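Side-chain contacts in 3-keto-5-aminohexanoate cleavage enzyme (Ralstonia eutropha, PDB 3C6C), which probably catalyses a metal-dependent cleavage of 3-keto-5-aminohexanoate or a related beta-keto acid: residues Val24-Ala29 with Gln284-Ala289; Asp52-Ala57 with Ser63-His68; Asp89-Ser94 with Ile98-Thr103. All coordinates share one frame; numbering follows the deposited sequence. Where two conformers were deposited one is given.

Contact 1: Val24-Ala29 with Gln284-Ala289; sequences VILTCA and QLVERA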
loop_
_atom_site.group_PDB
_atom_site.type_symbol
_atom_site.label_atom_id
_atom_site.label_comp_id
_atom_site.label_asym_id
_atom_site.label_seq_id
_atom_site.Cartn_x
_atom_site.Cartn_y
_atom_site.Cartn_z
ATOM N N VAL A 24 11.822 -13.108 17.730
ATOM C CA VAL A 24 12.280 -12.910 16.364
ATOM C C VAL A 24 13.474 -13.808 16.072
ATOM O O VAL A 24 14.457 -13.816 16.814
ATOM C CB VAL A 24 12.704 -11.430 16.155
ATOM C CG1 VAL A 24 13.283 -11.190 14.736
ATOM C CG2 VAL A 24 11.551 -10.490 16.505
ATOM N N ILE A 25 13.370 -14.599 15.009
ATOM C CA ILE A 25 14.490 -15.466 14.590
ATOM C C ILE A 25 15.512 -14.583 13.898
ATOM O O ILE A 25 15.190 -13.836 12.978
ATOM C CB ILE A 25 14.064 -16.629 13.657
ATOM C CG1 ILE A 25 13.012 -17.490 14.358
ATOM C CG2 ILE A 25 15.296 -17.450 13.239
ATOM C CD1 ILE A 25 12.347 -18.584 13.485
ATOM N N LEU A 26 16.743 -14.680 14.381
ATOM C CA LEU A 26 17.876 -13.943 13.783
ATOM C C LEU A 26 18.902 -14.928 13.273
ATOM O O LEU A 26 19.448 -15.782 14.022
ATOM C CB LEU A 26 18.509 -12.997 14.797
ATOM C CG LEU A 26 19.655 -11.998 14.371
ATOM C CD1 LEU A 26 19.859 -10.931 15.463
ATOM C CD2 LEU A 26 21.001 -12.683 14.049
ATOM N N THR A 27 19.123 -14.797 11.970
ATOM C CA THR A 27 20.152 -15.537 11.235
ATOM C C THR A 27 21.357 -14.636 10.989
ATOM O O THR A 27 21.235 -13.474 10.587
ATOM C CB THR A 27 19.635 -16.069 9.895
ATOM O OG1 THR A 27 18.540 -16.924 10.135
ATOM C CG2 THR A 27 20.740 -16.846 9.109
ATOM N N CYS A 28 22.521 -15.181 11.290
ATOM C CA CYS A 28 23.787 -14.540 10.935
ATOM C C CYS A 28 24.467 -15.257 9.797
ATOM O O CYS A 28 24.814 -16.441 9.911
ATOM C CB CYS A 28 24.726 -14.442 12.112
ATOM S SG CYS A 28 26.162 -13.385 11.821
ATOM N N ALA A 29 24.561 -14.526 8.691
ATOM C CA ALA A 29 25.198 -14.964 7.445
ATOM C C ALA A 29 26.656 -14.564 7.547
ATOM O O ALA A 29 27.018 -13.426 7.325
ATOM C CB ALA A 29 24.526 -14.315 6.217
ATOM N N GLN A 284 29.364 -8.296 16.368
ATOM C CA GLN A 284 28.954 -6.904 16.567
ATOM C C GLN A 284 27.634 -6.624 15.837
ATOM O O GLN A 284 26.763 -5.917 16.313
ATOM C CB GLN A 284 30.060 -5.957 16.089
ATOM C CG GLN A 284 31.203 -5.943 17.034
ATOM C CD GLN A 284 32.454 -5.309 16.470
ATOM O OE1 GLN A 284 32.541 -4.998 15.291
ATOM N NE2 GLN A 284 33.454 -5.151 17.333
ATOM N N LEU A 285 27.503 -7.200 14.667
ATOM C CA LEU A 285 26.295 -7.015 13.838
ATOM C C LEU A 285 25.091 -7.655 14.517
ATOM O O LEU A 285 24.014 -7.078 14.573
ATOM C CB LEU A 285 26.494 -7.557 12.420
ATOM C CG LEU A 285 27.526 -6.841 11.541
ATOM C CD1 LEU A 285 27.668 -7.575 10.186
ATOM C CD2 LEU A 285 27.199 -5.314 11.364
ATOM N N VAL A 286 25.303 -8.855 15.062
ATOM C CA VAL A 286 24.269 -9.558 15.812
ATOM C C VAL A 286 23.874 -8.741 17.037
ATOM O O VAL A 286 22.702 -8.596 17.365
ATOM C CB VAL A 286 24.707 -10.998 16.227
ATOM C CG1 VAL A 286 23.674 -11.608 17.180
ATOM C CG2 VAL A 286 24.877 -11.939 14.980
ATOM N N GLU A 287 24.869 -8.200 17.729
ATOM C CA GLU A 287 24.617 -7.447 18.968
ATOM C C GLU A 287 23.778 -6.219 18.684
ATOM O O GLU A 287 22.814 -5.899 19.395
ATOM C CB GLU A 287 25.933 -7.039 19.621
ATOM C CG GLU A 287 25.766 -6.155 20.823
ATOM C CD GLU A 287 27.122 -5.725 21.407
ATOM O OE1 GLU A 287 28.142 -5.753 20.661
ATOM O OE2 GLU A 287 27.151 -5.365 22.608
ATOM N N ARG A 288 24.085 -5.570 17.576
ATOM C CA ARG A 288 23.379 -4.331 17.187
ATOM C C ARG A 288 21.913 -4.620 16.881
ATOM O O ARG A 288 21.017 -3.918 17.333
ATOM C CB ARG A 288 24.065 -3.636 15.999
ATOM C CG ARG A 288 23.277 -2.475 15.371
ATOM C CD ARG A 288 24.211 -1.495 14.635
ATOM N NE ARG A 288 25.195 -1.025 15.603
ATOM C CZ ARG A 288 26.171 -0.159 15.365
ATOM N NH1 ARG A 288 26.358 0.342 14.157
ATOM N NH2 ARG A 288 26.978 0.184 16.358
ATOM N N ALA A 289 21.694 -5.687 16.125
ATOM C CA ALA A 289 20.338 -6.093 15.699
ATOM C C ALA A 289 19.499 -6.498 16.925
ATOM O O ALA A 289 18.333 -6.130 17.095
ATOM C CB ALA A 289 20.431 -7.252 14.649
#

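Contact 2: Asp52-Ala57 with Ser63-His68; sequences DACVEA and SVAHIH. With NI (nickel (II) ion), chain B.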
loop_
_atom_site.group_PDB
_atom_site.type_symbol
_atom_site.label_atom_id
_atom_site.label_comp_id
_atom_site.label_asym_id
_atom_site.label_seq_id
_atom_site.Cartn_x
_atom_site.Cartn_y
_atom_site.Cartn_z
ATOM N N ASP A 52 34.304 -20.435 13.798
ATOM C CA ASP A 52 34.524 -19.500 14.913
ATOM C C ASP A 52 33.492 -18.364 14.834
ATOM O O ASP A 52 32.949 -17.917 15.844
ATOM C CB ASP A 52 35.947 -18.883 14.882
ATOM C CG ASP A 52 37.033 -19.840 15.405
ATOM O OD1 ASP A 52 36.700 -20.925 15.925
ATOM O OD2 ASP A 52 38.232 -19.482 15.265
ATOM N N ALA A 53 33.197 -17.942 13.611
ATOM C CA ALA A 53 32.270 -16.818 13.357
ATOM C C ALA A 53 30.843 -17.239 13.712
ATOM O O ALA A 53 30.063 -16.452 14.229
ATOM C CB ALA A 53 32.362 -16.337 11.886
ATOM N N CYS A 54 30.507 -18.501 13.441
ATOM C CA CYS A 54 29.181 -19.037 13.810
ATOM C C CYS A 54 29.009 -19.031 15.310
ATOM O O CYS A 54 27.950 -18.707 15.833
ATOM C CB CYS A 54 28.961 -20.472 13.271
ATOM S SG CYS A 54 28.929 -20.606 11.470
ATOM N N VAL A 55 30.069 -19.440 16.002
ATOM C CA VAL A 55 30.047 -19.516 17.465
ATOM C C VAL A 55 29.943 -18.121 18.083
ATOM O O VAL A 55 29.192 -17.899 19.023
ATOM C CB VAL A 55 31.266 -20.319 18.016
ATOM C CG1 VAL A 55 31.354 -20.213 19.563
ATOM C CG2 VAL A 55 31.147 -21.803 17.581
ATOM N N GLU A 56 30.702 -17.201 17.532
ATOM C CA GLU A 56 30.682 -15.782 17.932
ATOM C C GLU A 56 29.275 -15.186 17.769
ATOM O O GLU A 56 28.739 -14.495 18.653
ATOM C CB GLU A 56 31.693 -15.009 17.065
ATOM C CG GLU A 56 31.751 -13.496 17.244
ATOM C CD GLU A 56 32.675 -12.877 16.208
ATOM O OE1 GLU A 56 33.912 -13.026 16.329
ATOM O OE2 GLU A 56 32.196 -12.267 15.258
ATOM N N ALA A 57 28.664 -15.490 16.636
ATOM C CA ALA A 57 27.292 -15.045 16.371
ATOM C C ALA A 57 26.315 -15.643 17.394
ATOM O O ALA A 57 25.477 -14.948 17.956
ATOM C CB ALA A 57 26.847 -15.386 14.933
ATOM N N SER A 63 20.146 -17.009 16.352
ATOM C CA SER A 63 19.317 -18.221 16.372
ATOM C C SER A 63 19.852 -19.279 15.398
ATOM O O SER A 63 19.777 -20.479 15.652
ATOM C CB SER A 63 17.863 -17.917 15.975
ATOM O OG SER A 63 17.397 -16.671 16.492
ATOM N N VAL A 64 20.324 -18.772 14.270
ATOM C CA VAL A 64 20.728 -19.545 13.106
ATOM C C VAL A 64 22.005 -18.948 12.502
ATOM O O VAL A 64 22.180 -17.713 12.496
ATOM C CB VAL A 64 19.588 -19.556 11.999
ATOM C CG1 VAL A 64 19.943 -20.506 10.838
ATOM C CG2 VAL A 64 18.193 -19.930 12.596
ATOM N N ALA A 65 22.865 -19.821 11.986
ATOM C CA ALA A 65 24.057 -19.441 11.197
ATOM C C ALA A 65 23.896 -19.906 9.754
ATOM O O ALA A 65 23.696 -21.103 9.503
ATOM C CB ALA A 65 25.351 -20.036 11.795
ATOM N N HIS A 66 23.983 -18.949 8.846
ATOM C CA HIS A 66 23.993 -19.217 7.401
ATOM C C HIS A 66 25.435 -19.248 6.910
ATOM O O HIS A 66 26.202 -18.299 7.052
ATOM C CB HIS A 66 23.140 -18.204 6.638
ATOM C CG HIS A 66 23.167 -18.384 5.152
ATOM N ND1 HIS A 66 22.502 -19.406 4.503
ATOM C CD2 HIS A 66 23.844 -17.709 4.191
ATOM C CE1 HIS A 66 22.713 -19.302 3.197
ATOM N NE2 HIS A 66 23.522 -18.277 2.984
ATOM N N ILE A 67 25.787 -20.400 6.348
ATOM C CA ILE A 67 27.166 -20.790 6.067
ATOM C C ILE A 67 27.451 -21.038 4.580
ATOM O O ILE A 67 26.711 -21.744 3.876
ATOM C CB ILE A 67 27.483 -22.101 6.852
ATOM C CG1 ILE A 67 27.470 -21.847 8.358
ATOM C CG2 ILE A 67 28.799 -22.753 6.379
ATOM C CD1 ILE A 67 27.226 -23.148 9.150
ATOM N N HIS A 68 28.491 -20.358 4.138
ATOM C CA HIS A 68 29.203 -20.637 2.885
ATOM C C HIS A 68 30.603 -21.064 3.279
ATOM O O HIS A 68 31.055 -20.848 4.399
ATOM C CB HIS A 68 29.387 -19.388 2.018
ATOM C CG HIS A 68 28.145 -18.895 1.344
ATOM N ND1 HIS A 68 28.017 -18.837 -0.026
ATOM C CD2 HIS A 68 27.006 -18.380 1.854
ATOM C CE1 HIS A 68 26.831 -18.346 -0.330
ATOM N NE2 HIS A 68 26.195 -18.063 0.794
HETATM NI NI NI B . 24.081 -17.140 1.115
HETATM O O HOH W 1 24.400 -16.145 -0.809
HETATM O O HOH W 2 23.053 -18.558 -0.045
HETATM O O HOH W 3 21.917 -16.130 0.906
#

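Contact 3: Asp89-Ser94 with Ile98-Thr103; sequences DRVRSS and IVLNLT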
loop_
_atom_site.group_PDB
_atom_site.type_symbol
_atom_site.label_atom_id
_atom_site.label_comp_id
_atom_site.label_asym_id
_atom_site.label_seq_id
_atom_site.Cartn_x
_atom_site.Cartn_y
_atom_site.Cartn_z
ATOM N N ASP A 89 31.378 -29.809 11.504
ATOM C CA ASP A 89 32.021 -30.627 12.544
ATOM C C ASP A 89 32.572 -29.732 13.660
ATOM O O ASP A 89 32.428 -30.034 14.842
ATOM C CB ASP A 89 33.118 -31.535 11.984
ATOM C CG ASP A 89 32.563 -32.708 11.168
ATOM O OD1 ASP A 89 31.328 -32.942 11.198
ATOM O OD2 ASP A 89 33.381 -33.396 10.495
ATOM N N ARG A 90 33.186 -28.629 13.259
ATOM C CA ARG A 90 33.718 -27.639 14.214
ATOM C C ARG A 90 32.631 -26.978 15.054
ATOM O O ARG A 90 32.769 -26.851 16.261
ATOM C CB ARG A 90 34.603 -26.567 13.548
ATOM C CG ARG A 90 35.923 -27.102 13.006
ATOM C CD ARG A 90 36.747 -25.990 12.437
ATOM N NE ARG A 90 37.985 -26.481 11.875
ATOM C CZ ARG A 90 39.105 -26.623 12.587
ATOM N NH1 ARG A 90 39.113 -26.312 13.869
ATOM N NH2 ARG A 90 40.208 -27.060 12.023
ATOM N N VAL A 91 31.555 -26.547 14.422
ATOM C CA VAL A 91 30.504 -25.812 15.159
ATOM C C VAL A 91 29.847 -26.788 16.139
ATOM O O VAL A 91 29.629 -26.497 17.311
ATOM C CB VAL A 91 29.446 -25.167 14.232
ATOM C CG1 VAL A 91 28.296 -24.560 15.087
ATOM C CG2 VAL A 91 30.098 -24.122 13.307
ATOM N N ARG A 92 29.585 -27.975 15.641
ATOM C CA ARG A 92 28.874 -28.996 16.418
ATOM C C ARG A 92 29.675 -29.488 17.617
ATOM O O ARG A 92 29.094 -30.023 18.557
ATOM C CB ARG A 92 28.444 -30.196 15.555
ATOM C CG ARG A 92 27.234 -29.882 14.718
ATOM C CD ARG A 92 26.920 -30.958 13.703
ATOM N NE ARG A 92 25.688 -30.679 12.982
ATOM C CZ ARG A 92 25.375 -31.229 11.810
ATOM N NH1 ARG A 92 26.219 -32.059 11.230
ATOM N NH2 ARG A 92 24.236 -30.939 11.216
ATOM N N SER A 93 30.983 -29.299 17.569
ATOM C CA SER A 93 31.872 -29.774 18.635
ATOM C C SER A 93 32.401 -28.606 19.463
ATOM O O SER A 93 33.293 -28.746 20.292
ATOM C CB SER A 93 32.995 -30.639 18.081
ATOM O OG SER A 93 33.862 -29.938 17.231
ATOM N N SER A 94 31.798 -27.454 19.242
ATOM C CA SER A 94 32.291 -26.209 19.832
ATOM C C SER A 94 31.861 -26.015 21.261
ATOM O O SER A 94 32.427 -25.205 21.994
ATOM C CB SER A 94 31.767 -25.000 19.058
ATOM O OG SER A 94 30.374 -24.847 19.268
ATOM N N ILE A 98 23.653 -23.756 17.800
ATOM C CA ILE A 98 23.023 -22.830 16.836
ATOM C C ILE A 98 22.454 -23.680 15.681
ATOM O O ILE A 98 23.047 -24.710 15.303
ATOM C CB ILE A 98 24.038 -21.735 16.354
ATOM C CG1 ILE A 98 23.323 -20.627 15.549
ATOM C CG2 ILE A 98 25.224 -22.369 15.576
ATOM C CD1 ILE A 98 24.113 -19.320 15.451
ATOM N N VAL A 99 21.313 -23.263 15.144
ATOM C CA VAL A 99 20.694 -23.945 13.987
ATOM C C VAL A 99 21.606 -23.642 12.794
ATOM O O VAL A 99 22.033 -22.510 12.621
ATOM C CB VAL A 99 19.234 -23.481 13.715
ATOM C CG1 VAL A 99 18.638 -24.189 12.471
ATOM C CG2 VAL A 99 18.366 -23.704 14.967
ATOM N N LEU A 100 21.917 -24.683 12.025
ATOM C CA LEU A 100 22.742 -24.539 10.821
ATOM C C LEU A 100 21.905 -24.474 9.546
ATOM O O LEU A 100 21.011 -25.273 9.315
ATOM C CB LEU A 100 23.752 -25.679 10.698
ATOM C CG LEU A 100 24.687 -25.917 11.867
ATOM C CD1 LEU A 100 25.614 -27.093 11.602
ATOM C CD2 LEU A 100 25.430 -24.634 12.191
ATOM N N ASN A 101 22.237 -23.467 8.753
ATOM C CA ASN A 101 21.631 -23.196 7.430
ATOM C C ASN A 101 22.761 -23.123 6.397
ATOM O O ASN A 101 23.527 -22.154 6.322
ATOM C CB ASN A 101 20.785 -21.906 7.503
ATOM C CG ASN A 101 20.236 -21.444 6.136
ATOM O OD1 ASN A 101 20.571 -21.988 5.093
ATOM N ND2 ASN A 101 19.402 -20.397 6.155
ATOM N N LEU A 102 22.911 -24.197 5.643
ATOM C CA LEU A 102 23.951 -24.242 4.620
ATOM C C LEU A 102 23.432 -23.718 3.297
ATOM O O LEU A 102 22.322 -24.020 2.870
ATOM C CB LEU A 102 24.490 -25.665 4.403
ATOM C CG LEU A 102 25.159 -26.365 5.587
ATOM C CD1 LEU A 102 25.775 -27.713 5.116
ATOM C CD2 LEU A 102 26.121 -25.462 6.368
ATOM N N THR A 103 24.263 -22.902 2.653
ATOM C CA THR A 103 23.921 -22.432 1.325
ATOM C C THR A 103 23.790 -23.625 0.373
ATOM O O THR A 103 24.580 -24.576 0.392
ATOM C CB THR A 103 24.946 -21.423 0.746
ATOM O OG1 THR A 103 24.429 -20.912 -0.495
ATOM C CG2 THR A 103 26.318 -22.100 0.504
#

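Contact 1: Val24-Ala29 with Gln284-Ala289
Leu26 O, on the residue whose side chain packs on Val286 and Ala289, accepts a short hydrogen bond from Ser63 N, while Leu26 N is hydrogen-bonded to Ser63 OG. This ties the strand to the residue that leads into its barrel neighbour, strand 64-70. Its apolar branches turn outward to helix 282-295, which runs nearly antiparallel to it (157° between the segment axes, 9.6 Å at closest approach). With CG anti to the backbone N (chi1 -174°), Leu26 splits its two methyls between Val286 and Ala289, about one helical turn apart. CD1 meets Ala289 CB at 3.8 Å, and CD2 lies 4.1 Å from Val286 CG2, the two side chains crossing at a slant. Two residues on, Cys28 also points to the helix, and its SG rests 3.7 Å from the same Val286 CG2. That single methyl therefore touches both strand residues. Around the patch, Val264 touches Leu26, Met254 covers Ala289 and Ala57 packs on Val286. Thr27, between the two outward residues, points the other way, onto His66 of the metal site. No hydrogen bond joins strand and helix, so the helix is held to this part of the barrel wall by buried methyl and thiol packing.

Contact 2: Asp52-Ala57 with Ser63-His68
Cys54 on the helix and Ala65 and Ile67 on the strand pack between strand and helix in a beta-alpha-beta unit of the TIM barrel, in which helix 47-60 connects strands 23-29 and 64-70. The packing is apolar and centred on one sulfur. Cys54 SG is set anti to its own carbonyl carbon (chi1 -64°), which directs it at the strand, where it sits 3.6 Å from Ala65 CB and 3.7 Å from Ile67 CG1. Ala65 presents its methyl directly to the helix; Ile67 leaves the backbone at a slant and brings CG1 and CD1 round to the sulfur. With only a methyl on the strand side, the backbones come close, 5.8 Å between Cys54 CA and Ala65 CA.

Metal coordination involves the same strand. His66 points away from the helix, and both His66 NE2 and His68 NE2 bind nickel at 2.3 Å. Glu269 and three waters complete six ligands; the natural cofactor is probably zinc. The second ring nitrogens are held too, His68 ND1 by a hydrogen bond to Asn33 OD1 and His66 ND1 by a weak one to Asn101 OD1, which would restrain rotation of both imidazoles. His66 CD2 lies in the plane of the His68 ring, at its edge. Water 2 lies in the plane of the His66 ring, also at the edge, with its O 2.1 Å from the nickel.

Contact 3: Asp89-Ser94 with Ile98-Thr103
Val91 and Ile98 bring methyls together near the C-terminal part of helix 81-92, Val91 CG1 standing 3.8 Å from Ile98 CG2. The same Val91 branch also reaches Leu100, with CG1 4.1 Å from Leu100 CD2. It can serve both because it lies anti to the backbone N (chi1 173°), on the side that looks to the strand. The two valine contacts differ in approach: Ile98 crosses Val91 at an angle, whereas Leu100 and Val91 slide past one another in opposite directions. Beyond the two segments, Ala51 packs on Val91 and Ile67 on Leu100, continuing the apolar layer.

Arg92 adds a contact of mixed character at the exposed border. Its chain is extended from CG to NE, which carries the guanidinium along to Leu100, where NE comes within 3.8 Å of Leu100 CD1 in an oblique approach. The polar end is engaged elsewhere: NH1 is hydrogen-bonded to Cys139 O, and NH2 makes a weak bond to Leu140 O.

These residues join helix 81-92 of the TIM barrel to strand 99-103, which pairs in parallel with strands 64-70 and 143-147; a short turn carries the chain from helix to strand.

Hydrogen bonds also tie the serines that follow to carbonyls of the helix. Val91 O accepts two donors from one residue, Ser94 OG at 2.7 Å and Ser94 N at 3.1 Å. The hydroxyl lies in the carbonyl plane on a lone pair, with a C=O...O angle of 143°, and Ser94 OG is bonded in addition to Thr96 N. The preceding residue does likewise: Ser93 OG donates to Asp89 O over 2.8 Å, tilted 24° from the carbonyl plane, beside a weak bond to that oxygen from Ser93 N.

Overall arrangement
The three contacts lie on neighbouring parallel strands of one barrel wall, in the order 23-29, 64-70, 99-103. Contacts 1 and 2 have centres about 10 Å apart and are joined through Cys28 N and Val64 O, 2.8 Å apart, and by packing of Cys28 on Ala57. Contacts 2 and 3 are closer, about 7 Å between centres, with Ile67 N 2.9 Å from Asn101 O. Contacts 1 and 3 do not touch. Contact 2 contributes two of the three protein ligands of the nickel; the Cys28 side chain is about 11 Å from the metal and that of Leu100 about 13 Å, so neither takes part in binding the metal.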